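Side-chain contact in lysozyme (Meretrix lusoria, PDB 4PJ2), which cleaves the beta-1,4 linkages of bacterial peptidoglycan, killing the Gram-positive Micrococcus luteus, and also hydrolyses chitin: residues D[4-7]-D[8-12]. Residues are numbered along the deposited sequence; the frame is centred on the assembly and turned at random. Where two conformers were deposited one is given.
Sequences GIVS and QRCLS
Ser-7 caps the helix that opens with Gln-8, its OG accepting the backbone N-H of Cys-10: a serine N-cap accompanied by a hydrophobic staple between Val-6 and Leu-11. The example shows how a loop can hand a chain over to helix 8-19 of this type-I lysozyme with polar and apolar links acting together.

Among the polar links, OG of Ser-7 lies 3.1 Å from N of Cys-10, with an N-H...O angle of 154°. A chi1 of 78° sets OG between its own backbone N and carbonyl carbon, which points it forward to the N-H of Cys-10 in the first turn. The same oxygen is hydrogen-bonded to O of Gln-122, so the cap also ties the C-terminal residue to the start of this helix. The carbonyl of Ser-7 begins the regular helical pattern: its O accepts N-H of Leu-11 at 3.0 Å.

A water joins the loop to the side chain of Gln-8, donating a hydrogen bond to O of Val-6 and accepting one from NE2 of Gln-8. The bent Gln-8 chain carries its amide back toward the N-terminus, where OE1 accepts from N of Phe-1 and NE2 bonds to O of Ala-2.

The apolar link is made by buried side chains. Val-6 and Leu-11, the staple pair, cross at about a right angle, and Met-73 and Phe-89, on two further helices, also pack against Val-6. With chi1 of -173°, Val-6 extends CG1 away from its backbone N toward the helix. There it meets CG of Leu-11 at 3.7 Å. A further apolar neighbour of CG1 is the sulfur that Cys-10 shares in a disulfide with Cys-86: CG1 of Val-6 lies 3.6 Å from SG of Cys-10.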
ATOM      1  N   GLY D   4      15.823  16.917  -9.774  1.00 26.66           N
ATOM      2  CA  GLY D   4      16.138  15.566  -9.332  1.00 25.42           C
ATOM      3  C   GLY D   4      16.132  14.621 -10.515  1.00 24.58           C
ATOM      4  O   GLY D   4      16.303  15.048 -11.648  1.00 25.74           O
ATOM      5  N   ILE D   5      15.927  13.332 -10.271  1.00 22.88           N
ATOM      6  CA  ILE D   5      16.041  12.364 -11.358  1.00 22.79           C
ATOM      7  C   ILE D   5      14.848  12.340 -12.302  1.00 22.24           C
ATOM      8  O   ILE D   5      14.949  11.822 -13.408  1.00 23.52           O
ATOM      9  CB  ILE D   5      16.306  10.943 -10.844  1.00 23.32           C
ATOM     10  CG1 ILE D   5      15.136  10.399 -10.029  1.00 23.42           C
ATOM     11  CG2 ILE D   5      17.609  10.940 -10.036  1.00 24.63           C
ATOM     12  CD1 ILE D   5      15.358   8.965  -9.603  1.00 24.65           C
ATOM     13  N   VAL D   6      13.718  12.891 -11.875  1.00 21.15           N
ATOM     14  CA  VAL D   6      12.536  12.938 -12.730  1.00 21.55           C
ATOM     15  C   VAL D   6      12.566  14.234 -13.546  1.00 22.94           C
ATOM     16  O   VAL D   6      12.831  15.289 -12.986  1.00 23.91           O
ATOM     17  CB  VAL D   6      11.234  12.876 -11.901  1.00 20.92           C
ATOM     18  CG1 VAL D   6      10.024  12.758 -12.839  1.00 21.96           C
ATOM     19  CG2 VAL D   6      11.291  11.717 -10.900  1.00 20.90           C
ATOM     20  N   SER D   7      12.281  14.149 -14.849  1.00 23.22           N
ATOM     21  CA  SER D   7      12.289  15.321 -15.730  1.00 24.54           C
ATOM     22  C   SER D   7      11.098  16.232 -15.427  1.00 24.12           C
ATOM     23  O   SER D   7      10.058  15.799 -14.929  1.00 24.14           O
ATOM     24  CB  SER D   7      12.226  14.897 -17.205  1.00 24.26           C
ATOM     25  OG  SER D   7      10.893  14.541 -17.576  1.00 24.83           O
ATOM     26  N   GLN D   8      11.255  17.507 -15.752  1.00 24.66           N
ATOM     27  CA  GLN D   8      10.204  18.492 -15.554  1.00 26.05           C
ATOM     28  C   GLN D   8       8.951  18.165 -16.352  1.00 25.54           C
ATOM     29  O   GLN D   8       7.848  18.291 -15.839  1.00 25.88           O
ATOM     30  CB  GLN D   8      10.705  19.885 -15.919  1.00 27.56           C
ATOM     31  CG  GLN D   8      11.793  20.383 -15.004  1.00 28.45           C
ATOM     32  CD  GLN D   8      11.312  20.604 -13.592  1.00 29.35           C
ATOM     33  OE1 GLN D   8      10.402  21.391 -13.354  1.00 30.39           O
ATOM     34  NE2 GLN D   8      11.897  19.875 -12.645  1.00 29.64           N
ATOM     35  N   ARG D   9       9.105  17.715 -17.593  1.00 25.79           N
ATOM     36  CA  ARG D   9       7.922  17.389 -18.397  1.00 27.56           C
ATOM     37  C   ARG D   9       7.186  16.194 -17.792  1.00 25.86           C
ATOM     38  O   ARG D   9       5.952  16.153 -17.758  1.00 26.23           O
ATOM     39  CB  ARG D   9       8.302  17.109 -19.847  1.00 30.65           C
ATOM     40  CG  ARG D   9       8.743  18.359 -20.603  1.00 34.90           C
ATOM     41  CD  ARG D   9       9.222  18.044 -22.010  1.00 38.93           C
ATOM     42  NE  ARG D   9      10.063  19.121 -22.529  1.00 42.47           N
ATOM     43  CZ  ARG D   9      10.833  19.025 -23.610  1.00 44.84           C
ATOM     44  NH1 ARG D   9      10.876  17.894 -24.307  1.00 45.87           N
ATOM     45  NH2 ARG D   9      11.569  20.064 -23.995  1.00 45.71           N
ATOM     46  N   CYS D  10       7.936  15.227 -17.278  1.00 25.27           N
ATOM     47  CA  CYS D  10       7.319  14.064 -16.675  1.00 23.99           C
ATOM     48  C   CYS D  10       6.533  14.464 -15.446  1.00 23.59           C
ATOM     49  O   CYS D  10       5.376  14.053 -15.278  1.00 23.24           O
ATOM     50  CB  CYS D  10       8.387  13.049 -16.283  1.00 24.03           C
ATOM     51  SG  CYS D  10       7.740  11.591 -15.397  1.00 25.56           S
ATOM     52  N   LEU D  11       7.129  15.302 -14.605  1.00 22.30           N
ATOM     53  CA  LEU D  11       6.435  15.796 -13.427  1.00 23.49           C
ATOM     54  C   LEU D  11       5.164  16.549 -13.799  1.00 23.79           C
ATOM     55  O   LEU D  11       4.133  16.375 -13.174  1.00 23.89           O
ATOM     56  CB  LEU D  11       7.347  16.677 -12.574  1.00 22.79           C
ATOM     57  CG  LEU D  11       8.433  15.931 -11.768  1.00 23.58           C
ATOM     58  CD1 LEU D  11       9.355  16.904 -11.081  1.00 24.56           C
ATOM     59  CD2 LEU D  11       7.832  15.009 -10.720  1.00 23.69           C
ATOM     60  N   SER D  12       5.221  17.376 -14.832  1.00 24.18           N
ATOM     61  CA  SER D  12       4.044  18.091 -15.291  0.82 24.61           C
ATOM     62  C   SER D  12       2.936  17.116 -15.703  1.00 24.39           C
ATOM     63  O   SER D  12       1.763  17.305 -15.360  1.00 24.58           O
ATOM     64  CB  SER D  12       4.441  19.013 -16.453  0.82 25.63           C
ATOM     65  OG  SER D  12       3.314  19.683 -17.009  0.82 26.70           O
TER
HETATM   66  O   HOH W   1      13.897  17.772 -13.266  1.00 32.41           O